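Local coordinates for superoxide dismutase [Ni] (Streptomyces coelicolor, PDB 1T6U), which uses a nickel cofactor to catalyse the disproportionation of superoxide into hydrogen peroxide and molecular oxygen, working as a homohexamer shaped like a hollow sphere, at residues K83-A88 with Q98-Y103; Q46-A51 with A87-K92; A12-E17 with D102-I107; H53-L58 with Q76-T81; E26-N31 with R39-K44. The protein carries 1 engineered substitution. All blocks are in the same frame, centred on the assembly; numbering follows the deposited sequence.

Contact 1. Residues K83-A88 with Q98-Y103. Engineered in segment 83-88: Met85 (natural residue Leu).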
# COMPACT_ATOMS: atom_id res chain seq x y z
N LYS A 83 7.54 5.73 -20.28
CA LYS A 83 6.46 5.93 -21.24
C LYS A 83 6.03 4.63 -21.89
O LYS A 83 4.82 4.43 -22.21
CB LYS A 83 6.89 7.01 -22.26
CG LYS A 83 6.84 8.42 -21.68
CD LYS A 83 7.38 9.44 -22.68
CE LYS A 83 6.93 10.85 -22.32
NZ LYS A 83 7.35 11.26 -20.96
N ALA A 84 6.96 3.72 -22.15
CA ALA A 84 6.62 2.45 -22.74
C ALA A 84 5.79 1.60 -21.78
O ALA A 84 4.90 0.84 -22.21
CB ALA A 84 7.83 1.66 -23.19
N MET A 85 6.09 1.76 -20.49
CA MET A 85 5.32 1.05 -19.49
C MET A 85 3.90 1.59 -19.41
O MET A 85 2.93 0.85 -19.24
CB MET A 85 6.01 1.11 -18.12
CG MET A 85 7.23 0.25 -17.96
SD MET A 85 7.04 -1.53 -18.08
CE MET A 85 5.29 -1.89 -17.96
N SER A 86 3.76 2.91 -19.51
CA SER A 86 2.45 3.52 -19.55
C SER A 86 1.68 2.99 -20.76
O SER A 86 0.48 2.74 -20.69
CB SER A 86 2.53 5.02 -19.62
OG SER A 86 2.98 5.62 -18.43
N ALA A 87 2.34 2.87 -21.89
CA ALA A 87 1.67 2.36 -23.09
C ALA A 87 1.25 0.91 -22.92
O ALA A 87 0.19 0.50 -23.40
CB ALA A 87 2.57 2.50 -24.31
N ALA A 88 2.06 0.11 -22.23
CA ALA A 88 1.68 -1.29 -21.95
C ALA A 88 0.49 -1.35 -21.01
O ALA A 88 -0.41 -2.17 -21.16
CB ALA A 88 2.86 -2.06 -21.36
N GLN A 98 6.55 -6.16 -24.78
CA GLN A 98 7.90 -6.49 -25.24
C GLN A 98 8.74 -5.24 -25.47
O GLN A 98 9.95 -5.19 -25.22
CB GLN A 98 7.79 -7.32 -26.51
CG GLN A 98 9.17 -7.71 -27.03
CD GLN A 98 9.90 -8.58 -26.04
OE1 GLN A 98 9.30 -9.58 -25.58
NE2 GLN A 98 11.15 -8.24 -25.70
N LYS A 99 8.12 -4.18 -25.97
CA LYS A 99 8.80 -2.89 -26.15
C LYS A 99 9.30 -2.36 -24.81
O LYS A 99 10.47 -1.92 -24.70
CB LYS A 99 7.94 -1.82 -26.83
CG LYS A 99 8.80 -0.62 -27.23
CD LYS A 99 8.00 0.41 -27.96
CE LYS A 99 8.84 1.56 -28.52
NZ LYS A 99 8.05 2.76 -28.94
N ALA A 100 8.49 -2.42 -23.75
CA ALA A 100 9.03 -2.09 -22.43
C ALA A 100 10.19 -2.99 -22.02
O ALA A 100 11.17 -2.49 -21.43
CB ALA A 100 7.86 -2.14 -21.44
N LEU A 101 10.13 -4.28 -22.26
CA LEU A 101 11.26 -5.17 -21.97
C LEU A 101 12.51 -4.81 -22.73
O LEU A 101 13.64 -4.89 -22.20
CB LEU A 101 10.87 -6.63 -22.28
CG LEU A 101 9.96 -7.26 -21.20
CD1 LEU A 101 9.28 -8.49 -21.77
CD2 LEU A 101 10.73 -7.57 -19.92
N ASP A 102 12.33 -4.39 -23.99
CA ASP A 102 13.54 -4.05 -24.76
C ASP A 102 14.18 -2.79 -24.22
O ASP A 102 15.40 -2.73 -24.20
CB ASP A 102 13.15 -3.87 -26.20
CG ASP A 102 12.67 -5.10 -26.94
OD1 ASP A 102 12.03 -4.93 -28.01
OD2 ASP A 102 12.92 -6.22 -26.48
N TYR A 103 13.35 -1.83 -23.80
CA TYR A 103 13.92 -0.65 -23.14
C TYR A 103 14.57 -1.03 -21.81
O TYR A 103 15.70 -0.58 -21.51
CB TYR A 103 12.88 0.41 -22.87
CG TYR A 103 12.51 1.28 -24.03
CD1 TYR A 103 11.20 1.38 -24.47
CD2 TYR A 103 13.50 2.04 -24.66
CE1 TYR A 103 10.85 2.18 -25.52
CE2 TYR A 103 13.12 2.84 -25.73
CZ TYR A 103 11.81 2.91 -26.17
OH TYR A 103 11.53 3.76 -27.24

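Contact 2. Residues Q46-A51 with A87-K92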
# COMPACT_ATOMS: atom_id res chain seq x y z
N GLN A 46 -1.35 -3.08 -12.08
CA GLN A 46 -0.52 -3.13 -10.87
C GLN A 46 0.92 -3.50 -11.17
O GLN A 46 1.83 -2.87 -10.63
CB GLN A 46 -1.13 -4.17 -9.91
CG GLN A 46 -2.46 -3.80 -9.32
CD GLN A 46 -3.23 -4.89 -8.63
OE1 GLN A 46 -3.03 -6.09 -8.84
NE2 GLN A 46 -4.22 -4.60 -7.80
N ARG A 47 1.13 -4.52 -11.99
CA ARG A 47 2.52 -4.93 -12.20
C ARG A 47 3.29 -3.88 -13.00
O ARG A 47 4.46 -3.64 -12.72
CB ARG A 47 2.57 -6.32 -12.86
CG ARG A 47 1.76 -7.40 -12.25
CD ARG A 47 1.61 -7.42 -10.74
NE ARG A 47 2.83 -7.70 -10.01
CZ ARG A 47 2.88 -8.04 -8.73
NH1 ARG A 47 1.79 -8.16 -7.99
NH2 ARG A 47 4.06 -8.28 -8.15
N ALA A 48 2.59 -3.25 -13.95
CA ALA A 48 3.21 -2.19 -14.76
C ALA A 48 3.62 -1.03 -13.86
O ALA A 48 4.70 -0.46 -14.01
CB ALA A 48 2.28 -1.74 -15.85
N GLU A 49 2.75 -0.66 -12.92
CA GLU A 49 3.10 0.39 -11.96
C GLU A 49 4.32 0.04 -11.12
O GLU A 49 5.17 0.90 -10.91
CB GLU A 49 1.89 0.66 -11.04
CG GLU A 49 2.12 1.76 -10.01
CD GLU A 49 2.25 3.15 -10.59
OE1 GLU A 49 2.19 3.40 -11.82
OE2 GLU A 49 2.41 4.06 -9.72
N LEU A 50 4.42 -1.21 -10.68
CA LEU A 50 5.59 -1.65 -9.94
C LEU A 50 6.85 -1.54 -10.81
O LEU A 50 7.93 -1.10 -10.37
CB LEU A 50 5.40 -3.07 -9.46
CG LEU A 50 4.48 -3.28 -8.28
CD1 LEU A 50 4.19 -4.74 -8.07
CD2 LEU A 50 5.11 -2.66 -7.01
N ALA A 51 6.74 -1.94 -12.07
CA ALA A 51 7.87 -1.84 -13.00
C ALA A 51 8.31 -0.39 -13.14
O ALA A 51 9.51 -0.10 -13.17
CB ALA A 51 7.53 -2.43 -14.36
N ALA A 87 2.34 2.87 -21.89
CA ALA A 87 1.67 2.36 -23.09
C ALA A 87 1.25 0.91 -22.92
O ALA A 87 0.19 0.50 -23.40
CB ALA A 87 2.57 2.50 -24.31
N ALA A 88 2.06 0.11 -22.23
CA ALA A 88 1.68 -1.29 -21.95
C ALA A 88 0.49 -1.35 -21.01
O ALA A 88 -0.41 -2.17 -21.16
CB ALA A 88 2.86 -2.06 -21.36
N LYS A 89 0.43 -0.50 -20.00
CA LYS A 89 -0.81 -0.38 -19.20
C LYS A 89 -2.02 -0.20 -20.08
O LYS A 89 -3.05 -0.85 -19.85
CB LYS A 89 -0.82 0.80 -18.19
CG LYS A 89 0.08 0.61 -16.98
CD LYS A 89 -0.06 1.86 -16.11
CE LYS A 89 0.79 1.81 -14.83
NZ LYS A 89 0.56 3.00 -13.96
N GLY A 90 -1.93 0.68 -21.06
CA GLY A 90 -3.04 1.00 -21.91
C GLY A 90 -3.43 -0.03 -22.94
O GLY A 90 -4.44 0.18 -23.62
N SER A 91 -2.66 -1.09 -23.12
CA SER A 91 -2.75 -2.05 -24.19
C SER A 91 -2.85 -3.49 -23.73
O SER A 91 -2.30 -3.90 -22.74
CB SER A 91 -1.53 -1.92 -25.13
OG SER A 91 -1.66 -2.75 -26.27
N LYS A 92 -3.58 -4.27 -24.56
CA LYS A 92 -3.65 -5.72 -24.48
C LYS A 92 -2.57 -6.38 -25.34
O LYS A 92 -2.36 -7.60 -25.23
CB LYS A 92 -5.04 -6.20 -24.89
CG LYS A 92 -6.14 -5.75 -23.93
CD LYS A 92 -7.55 -5.92 -24.47
CE LYS A 92 -7.84 -7.27 -25.04
NZ LYS A 92 -9.14 -7.35 -25.74

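Contact 3. Residues A12-E17 with D102-I107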
# COMPACT_ATOMS: atom_id res chain seq x y z
N ALA A 12 16.63 -6.60 -12.72
CA ALA A 12 15.73 -7.73 -12.69
C ALA A 12 14.42 -7.46 -11.99
O ALA A 12 13.41 -8.07 -12.31
CB ALA A 12 16.37 -8.86 -11.91
N GLN A 13 14.35 -6.56 -11.00
CA GLN A 13 13.09 -6.26 -10.34
C GLN A 13 12.11 -5.67 -11.35
O GLN A 13 10.97 -6.12 -11.42
CB GLN A 13 13.26 -5.31 -9.14
CG GLN A 13 14.20 -5.83 -8.06
CD GLN A 13 14.08 -5.00 -6.79
OE1 GLN A 13 14.65 -3.89 -6.66
NE2 GLN A 13 13.35 -5.53 -5.81
N ALA A 14 12.59 -4.69 -12.13
CA ALA A 14 11.79 -4.13 -13.20
C ALA A 14 11.49 -5.17 -14.27
O ALA A 14 10.34 -5.29 -14.76
CB ALA A 14 12.50 -2.95 -13.85
N ARG A 15 12.51 -5.95 -14.69
CA ARG A 15 12.32 -6.93 -15.73
C ARG A 15 11.24 -7.97 -15.42
O ARG A 15 10.39 -8.28 -16.26
CB ARG A 15 13.65 -7.68 -16.01
CG ARG A 15 13.51 -8.60 -17.24
CD ARG A 15 14.75 -9.41 -17.47
NE ARG A 15 14.78 -10.45 -16.42
CZ ARG A 15 15.75 -10.58 -15.53
NH1 ARG A 15 16.81 -9.76 -15.52
NH2 ARG A 15 15.59 -11.57 -14.67
N ILE A 16 11.27 -8.49 -14.18
CA ILE A 16 10.30 -9.56 -13.92
C ILE A 16 8.90 -9.00 -13.90
O ILE A 16 7.99 -9.68 -14.37
CB ILE A 16 10.69 -10.23 -12.58
CG1 ILE A 16 12.07 -10.89 -12.60
CG2 ILE A 16 9.59 -11.18 -12.13
CD1 ILE A 16 12.79 -11.12 -11.29
N GLU A 17 8.69 -7.76 -13.45
CA GLU A 17 7.33 -7.19 -13.49
C GLU A 17 6.93 -6.95 -14.94
O GLU A 17 5.78 -7.23 -15.28
CB GLU A 17 7.21 -5.94 -12.63
CG GLU A 17 7.44 -6.16 -11.15
CD GLU A 17 6.44 -7.13 -10.54
OE1 GLU A 17 6.64 -7.50 -9.38
OE2 GLU A 17 5.45 -7.50 -11.24
N ASP A 102 12.33 -4.39 -23.99
CA ASP A 102 13.54 -4.05 -24.76
C ASP A 102 14.18 -2.79 -24.22
O ASP A 102 15.40 -2.73 -24.20
CB ASP A 102 13.15 -3.87 -26.20
CG ASP A 102 12.67 -5.10 -26.94
OD1 ASP A 102 12.03 -4.93 -28.01
OD2 ASP A 102 12.92 -6.22 -26.48
N TYR A 103 13.35 -1.83 -23.80
CA TYR A 103 13.92 -0.65 -23.14
C TYR A 103 14.57 -1.03 -21.81
O TYR A 103 15.70 -0.58 -21.51
CB TYR A 103 12.88 0.41 -22.87
CG TYR A 103 12.51 1.28 -24.03
CD1 TYR A 103 11.20 1.38 -24.47
CD2 TYR A 103 13.50 2.04 -24.66
CE1 TYR A 103 10.85 2.18 -25.52
CE2 TYR A 103 13.12 2.84 -25.73
CZ TYR A 103 11.81 2.91 -26.17
OH TYR A 103 11.53 3.76 -27.24
N ILE A 104 13.95 -1.84 -20.99
CA ILE A 104 14.61 -2.28 -19.76
C ILE A 104 15.93 -2.96 -20.05
O ILE A 104 16.91 -2.82 -19.30
CB ILE A 104 13.66 -3.18 -18.93
CG1 ILE A 104 12.47 -2.39 -18.39
CG2 ILE A 104 14.42 -3.89 -17.82
CD1 ILE A 104 11.28 -3.20 -17.94
N ALA A 105 15.97 -3.74 -21.14
CA ALA A 105 17.21 -4.42 -21.53
C ALA A 105 18.35 -3.48 -21.85
O ALA A 105 19.53 -3.74 -21.53
CB ALA A 105 16.93 -5.37 -22.70
N GLN A 106 18.04 -2.35 -22.46
CA GLN A 106 19.05 -1.30 -22.66
C GLN A 106 19.51 -0.70 -21.33
O GLN A 106 20.71 -0.50 -21.19
CB GLN A 106 18.52 -0.21 -23.59
CG GLN A 106 18.08 -0.69 -24.95
CD GLN A 106 17.60 0.42 -25.88
OE1 GLN A 106 18.17 1.52 -25.87
NE2 GLN A 106 16.58 0.21 -26.70
N ILE A 107 18.63 -0.43 -20.39
CA ILE A 107 19.03 0.05 -19.10
C ILE A 107 19.87 -1.01 -18.40
O ILE A 107 20.89 -0.68 -17.77
CB ILE A 107 17.84 0.48 -18.20
CG1 ILE A 107 16.99 1.63 -18.75
CG2 ILE A 107 18.37 0.81 -16.80
CD1 ILE A 107 15.72 1.89 -17.99

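Contact 4. Residues H53-L58 with Q76-T81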
# COMPACT_ATOMS: atom_id res chain seq x y z
N HIS A 53 8.00 1.99 -10.88
CA HIS A 53 8.76 2.32 -9.65
C HIS A 53 10.21 1.84 -9.69
O HIS A 53 11.15 2.56 -9.41
CB HIS A 53 8.01 1.75 -8.46
CG HIS A 53 8.77 1.91 -7.19
ND1 HIS A 53 8.81 3.07 -6.47
CD2 HIS A 53 9.56 1.02 -6.53
CE1 HIS A 53 9.60 2.87 -5.41
NE2 HIS A 53 10.05 1.64 -5.43
N HIS A 54 10.38 0.55 -10.07
CA HIS A 54 11.72 0.01 -10.10
C HIS A 54 12.61 0.79 -11.09
O HIS A 54 13.77 1.06 -10.79
CB HIS A 54 11.68 -1.48 -10.45
CG HIS A 54 11.00 -2.31 -9.43
ND1 HIS A 54 11.32 -2.25 -8.09
CD2 HIS A 54 10.06 -3.25 -9.60
CE1 HIS A 54 10.55 -3.14 -7.48
NE2 HIS A 54 9.76 -3.76 -8.36
N VAL A 55 12.08 1.13 -12.27
CA VAL A 55 12.93 1.83 -13.22
C VAL A 55 13.26 3.21 -12.69
O VAL A 55 14.40 3.66 -12.79
CB VAL A 55 12.21 1.89 -14.57
CG1 VAL A 55 12.90 2.89 -15.51
CG2 VAL A 55 12.15 0.51 -15.21
N SER A 56 12.27 3.89 -12.11
CA SER A 56 12.51 5.22 -11.59
C SER A 56 13.57 5.21 -10.51
O SER A 56 14.46 6.06 -10.44
CB SER A 56 11.18 5.81 -11.09
OG SER A 56 11.36 7.19 -10.71
N VAL A 57 13.52 4.22 -9.59
CA VAL A 57 14.50 4.09 -8.53
C VAL A 57 15.90 3.87 -9.08
O VAL A 57 16.88 4.44 -8.59
CB VAL A 57 14.05 2.94 -7.59
CG1 VAL A 57 15.20 2.46 -6.73
CG2 VAL A 57 12.86 3.37 -6.71
N LEU A 58 16.06 3.01 -10.09
CA LEU A 58 17.39 2.87 -10.67
C LEU A 58 17.97 4.23 -11.07
O LEU A 58 19.15 4.55 -10.79
CB LEU A 58 17.35 1.95 -11.88
CG LEU A 58 17.13 0.46 -11.66
CD1 LEU A 58 16.86 -0.28 -12.96
CD2 LEU A 58 18.29 -0.20 -10.94
N GLN A 76 17.02 10.19 -21.25
CA GLN A 76 15.94 9.99 -22.22
C GLN A 76 15.56 8.54 -22.32
O GLN A 76 14.36 8.24 -22.52
CB GLN A 76 16.31 10.53 -23.60
CG GLN A 76 15.14 10.54 -24.56
CD GLN A 76 14.05 11.51 -24.19
OE1 GLN A 76 14.29 12.69 -23.94
NE2 GLN A 76 12.80 11.03 -24.14
N LEU A 77 16.51 7.64 -22.19
CA LEU A 77 16.19 6.23 -22.18
C LEU A 77 15.26 5.89 -21.02
O LEU A 77 14.26 5.18 -21.22
CB LEU A 77 17.47 5.41 -22.12
CG LEU A 77 17.28 3.90 -21.88
CD1 LEU A 77 16.51 3.30 -23.04
CD2 LEU A 77 18.67 3.30 -21.70
N VAL A 78 15.57 6.37 -19.82
CA VAL A 78 14.69 6.03 -18.69
C VAL A 78 13.29 6.62 -18.92
O VAL A 78 12.28 5.97 -18.67
CB VAL A 78 15.31 6.50 -17.38
CG1 VAL A 78 14.33 6.38 -16.23
CG2 VAL A 78 16.60 5.72 -17.07
N ASN A 79 13.25 7.87 -19.43
CA ASN A 79 11.95 8.50 -19.70
C ASN A 79 11.14 7.70 -20.71
O ASN A 79 9.96 7.47 -20.48
CB ASN A 79 12.07 9.94 -20.17
CG ASN A 79 10.78 10.73 -20.01
OD1 ASN A 79 9.99 10.83 -20.97
ND2 ASN A 79 10.58 11.29 -18.83
N ASP A 80 11.79 7.27 -21.79
CA ASP A 80 11.15 6.43 -22.80
C ASP A 80 10.70 5.06 -22.25
O ASP A 80 9.65 4.54 -22.67
CB ASP A 80 12.11 6.19 -23.97
CG ASP A 80 12.37 7.44 -24.78
OD1 ASP A 80 11.69 8.45 -24.56
OD2 ASP A 80 13.26 7.46 -25.65
N THR A 81 11.49 4.52 -21.35
CA THR A 81 11.09 3.26 -20.73
C THR A 81 9.82 3.44 -19.93
O THR A 81 8.89 2.61 -19.99
CB THR A 81 12.21 2.79 -19.79
OG1 THR A 81 13.45 2.63 -20.51
CG2 THR A 81 11.90 1.44 -19.17

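Contact 5. Residues E26-N31 with R39-K44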
# COMPACT_ATOMS: atom_id res chain seq x y z
N GLU A 26 -0.43 -11.67 -23.26
CA GLU A 26 -0.60 -12.89 -24.06
C GLU A 26 -1.83 -13.68 -23.63
O GLU A 26 -2.66 -14.19 -24.42
CB GLU A 26 0.67 -13.72 -23.96
CG GLU A 26 1.90 -13.10 -24.55
CD GLU A 26 3.24 -13.67 -24.14
OE1 GLU A 26 4.25 -13.47 -24.85
OE2 GLU A 26 3.36 -14.34 -23.10
N LYS A 27 -2.01 -13.80 -22.32
CA LYS A 27 -3.16 -14.56 -21.83
C LYS A 27 -4.49 -13.92 -22.15
O LYS A 27 -5.49 -14.59 -22.34
CB LYS A 27 -3.03 -14.74 -20.30
CG LYS A 27 -1.87 -15.68 -19.97
CD LYS A 27 -1.64 -15.92 -18.53
CE LYS A 27 -0.66 -17.04 -18.24
NZ LYS A 27 -0.85 -18.32 -18.97
N MET A 28 -4.53 -12.61 -22.20
CA MET A 28 -5.75 -11.91 -22.58
C MET A 28 -6.18 -12.31 -23.96
O MET A 28 -7.33 -12.31 -24.27
CB MET A 28 -5.59 -10.38 -22.48
CG MET A 28 -5.37 -9.93 -21.03
SD MET A 28 -5.25 -8.14 -20.80
CE MET A 28 -6.99 -7.70 -20.79
N ALA A 29 -5.23 -12.64 -24.83
CA ALA A 29 -5.64 -12.92 -26.20
C ALA A 29 -6.28 -14.30 -26.25
O ALA A 29 -6.98 -14.63 -27.19
CB ALA A 29 -4.43 -12.80 -27.11
N GLY A 30 -6.02 -15.12 -25.23
CA GLY A 30 -6.44 -16.51 -25.22
C GLY A 30 -7.69 -16.85 -24.44
O GLY A 30 -8.14 -18.00 -24.36
N ASN A 31 -8.29 -15.84 -23.83
CA ASN A 31 -9.47 -16.00 -23.00
C ASN A 31 -10.27 -14.68 -22.99
O ASN A 31 -9.84 -13.79 -22.27
CB ASN A 31 -9.05 -16.39 -21.59
CG ASN A 31 -10.22 -16.78 -20.71
OD1 ASN A 31 -11.34 -16.55 -21.14
ND2 ASN A 31 -9.97 -17.33 -19.52
N ARG A 39 -9.96 -9.06 -14.55
CA ARG A 39 -8.87 -9.42 -13.63
C ARG A 39 -7.52 -9.17 -14.27
O ARG A 39 -6.61 -8.63 -13.60
CB ARG A 39 -9.02 -10.86 -13.13
CG ARG A 39 -10.25 -11.12 -12.29
CD ARG A 39 -10.38 -12.58 -11.81
NE ARG A 39 -9.18 -12.82 -11.04
CZ ARG A 39 -8.16 -13.61 -11.28
NH1 ARG A 39 -8.21 -14.41 -12.34
NH2 ARG A 39 -7.11 -13.63 -10.49
N ALA A 40 -7.35 -9.57 -15.52
CA ALA A 40 -6.08 -9.39 -16.21
C ALA A 40 -5.75 -7.90 -16.29
O ALA A 40 -4.59 -7.51 -16.16
CB ALA A 40 -6.18 -10.05 -17.59
N THR A 41 -6.76 -7.06 -16.54
CA THR A 41 -6.54 -5.64 -16.67
C THR A 41 -6.13 -5.05 -15.35
O THR A 41 -5.17 -4.25 -15.31
CB THR A 41 -7.80 -4.95 -17.22
OG1 THR A 41 -8.17 -5.53 -18.49
CG2 THR A 41 -7.57 -3.46 -17.44
N VAL A 42 -6.81 -5.41 -14.26
CA VAL A 42 -6.45 -4.99 -12.92
C VAL A 42 -4.99 -5.34 -12.60
O VAL A 42 -4.20 -4.51 -12.16
CB VAL A 42 -7.37 -5.66 -11.87
CG1 VAL A 42 -6.83 -5.41 -10.47
CG2 VAL A 42 -8.79 -5.18 -12.02
N ILE A 43 -4.62 -6.60 -12.86
CA ILE A 43 -3.28 -7.05 -12.49
C ILE A 43 -2.21 -6.42 -13.35
O ILE A 43 -1.13 -6.02 -12.86
CB ILE A 43 -3.30 -8.60 -12.56
CG1 ILE A 43 -4.10 -9.14 -11.36
CG2 ILE A 43 -1.93 -9.21 -12.65
CD1 ILE A 43 -4.42 -10.60 -11.40
N LYS A 44 -2.47 -6.35 -14.65
CA LYS A 44 -1.54 -5.72 -15.57
C LYS A 44 -1.24 -4.31 -15.09
O LYS A 44 -0.09 -3.84 -15.09
CB LYS A 44 -2.14 -5.70 -16.99
CG LYS A 44 -1.26 -4.96 -18.01
CD LYS A 44 -1.57 -5.33 -19.45
CE LYS A 44 -2.98 -5.04 -19.90
NZ LYS A 44 -3.17 -3.57 -19.99

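Contact 1. Residues K83-A88 with Q98-Y103
Ala84 and Ala100 bring the helices of 83-88 and 98-103 together: the short axes run antiparallel at 162°, approach to 8.6 Å, and the CA atoms of the two alanines lie 5.1 Å apart. Such closeness is possible because each helix offers only a methyl group here. The two methyls do not meet head on. Ala84 CB sits 4.0 Å from Ala100 CA, so it rests against the backbone of the facing helix as much as against its side chain. Next to this, the same methyl meets the ring of Tyr103, 3.6 Å from CD1 and slightly farther from CE1, approaching obliquely. The ring reaches it because Tyr103 CG lies anti to its own carbonyl carbon (chi1 -80°). Met85, an engineered residue replacing the natural leucine, touches the methyl of Ala100. Its chain bends at chi2 and again at chi3, and SD comes 3.5 Å from Ala100 CB. The contact is thus wholly apolar, with alanines at its centre and larger side chains beside them. Both helices belong to the four-helix bundle, where 74-89 and 94-115 follow each other as an antiparallel hairpin. Met85 continues across to Ala48 and Ala51 of helix 34-62, Leu101 packs on Ala18 and Glu19 of helix 12-30, and Tyr103 also covers Leu77 and Thr81 farther back along helix 74-89.

Contact 2. Residues Q46-A51 with A87-K92
Lys89, near the end of helix 74-89, lays its aliphatic chain over Ala48 and delivers its ammonium group to Glu49, the next residue of helix 34-62. The tight part is the methyl of Ala48 against the lysine stem: Ala48 CB lies 3.4 Å from Lys89 CG, closer than usual for two carbons, and 4.0 Å from CE. Beyond CG the lysine is fully extended, its last torsion at -177°, and this straight reach carries NZ past the alanine to the adjacent residue, Glu49. There Lys89 NZ donates to Glu49 OE1 at 2.7 Å in a salt bridge. The ammonium meets that oxygen on its anti side, 32° out of the carboxylate plane. Glu49 turns its carboxylate toward the lysine through a bend at chi2 (69°). Carbon packing is thinner at this polar end, where Glu49 is only partly buried and the two side chains run at a slant to one another. It also faces another chain: Lys89 NZ forms a second salt bridge with Asp3 of the second subunit, and Glu49 packs on His53 of that subunit. Two carboxylates therefore share one ammonium, which is likely to keep the lysine charged. An apolar stem over a small inward-facing residue, with its charge carried to the subunit boundary, joins two helices of the four-helix bundle here and ties them to the hexamer interface.

Contact 3. Residues A12-E17 with D102-I107
Arg15 and Ile104 mark the nearest backbone approach between helical segments 12-17 and 102-107, with their CA atoms 6.6 Å apart. Ile104 carries the contact from one side, pointing both of its branches at successive residues of the facing helix. Its longer branch, with CG1 anti to the carbonyl carbon (chi1 -68°), sends CD1 to Ala14, 3.9 Å from the carbonyl oxygen O and 4.3 Å from the methyl CB. The shorter branch turns to Arg15, where CG2 lies 4.2 Å from the backbone N and 4.3 Å from CB. The forked isoleucine thus rests on backbone and CB atoms, and the fit is comfortable rather than tight. Only the base of Arg15 takes part; its chain leads away from Ile104, and NE forms a salt bridge with Glu19 one turn along helix 12-30. The contact is plain apolar packing between the first and last long helices of the chain, 12-30 and 94-115, although they are far apart in sequence. Helix 34-62 closes one flank, with His54 and Val55 against Ala14. Helix 74-89 lies on another, where Thr81 touches Ile107.

Contact 4. Residues H53-L58 with Q76-T81
Val55 sets one methyl against Val78 and spreads both over Thr81, bridging positions a turn apart on the facing helix. Val55 CG1 lies 3.8 Å from Val78 CG1, and the two valine side chains lie alongside each other, pointing opposite ways, instead of meeting end to end. Each CG1 stands anti to its own backbone N, with chi1 at 167° in Val55 and 170° in Val78. Against Thr81 the arrangement is forked: Val55 CG1 and CG2 are each 4.1 Å from Thr81 CG2, so this methyl faces the notch between the valine branches. The touching groups are buried, and they join helices 34-62 and 74-89 in the four-helix bundle, with the closest CA pair, Val55 and Val78, 7.1 Å apart. Thr81 keeps its polar atom away from this apolar meeting. Its OG1 donates to Leu77 O at 2.8 Å, from above the carbonyl plane, and Leu77 O also accepts the backbone N-H of Thr81. That bond helps fix the rotation of the side chain that presents CG2 to Val55. A serine at Thr81 would keep the hydroxyl but lose CG2, and is likely to leave a gap beside both methyls of Val55. Nearby, Leu77 packs on Gln106 of helix 94-115 and His54 on Gln13 of helix 12-30. Val78 also lies against Trp59 of the second subunit.

Contact 5. Residues E26-N31 with R39-K44
Met28 reaches across from helix 12-30 and touches three residues of helix 34-62 with successive atoms of its chain. Its CG lies 3.5 Å from Ala40 CB, which also approaches the sulfur. SD then comes 3.9 Å from Lys44 CE, and the terminal CE rests 3.4 Å from Thr41 OG1. The methionine runs straight as far as SD, then turns at chi3 (81°), which swings its methyl toward the threonine. It stands roughly perpendicular to the side chains of Thr41 and Lys44, while the Ala40 methyl touches it at CG and SD. The short helical segments run antiparallel at 172°, with axes 10.6 Å apart, so this long side chain spans a wide separation. With Met28 cut back to an alanine, the space next to Ala40 is likely to be left unfilled and the Lys44 stem to lose its sulfur neighbour. The polar ends find their partners elsewhere: Thr41 OG1 bonds to Gln37 O, and Lys44 NZ to Ser91 O and to His35 of the third subunit. Met28 therefore supplies apolar cover to the carbon stem of a buried lysine whose nitrogen is held by polar groups beyond the contact.

Overall arrangement
All five contacts are largely buried, but they differ in distance from the chain centre. Contacts 1, 3 and 4 cluster near the centre of the chain, are apolar, and meet around Tyr103 and Thr81; together they join all four long helices. Contact 3 links the first and last of these and encloses contacts 2, 4 and 5 along the chain. Contacts 2 and 4 hold the same pair, helices 34-62 and 74-89, yet contact 4 uses branched methyls whereas contact 2 adds a salt bridge at the subunit interface. Contact 5 lies farthest out, about 18 Å from the chain centre, is covered by neighbouring subunits, and connects to contact 2 through Lys44, which bonds to Ser91.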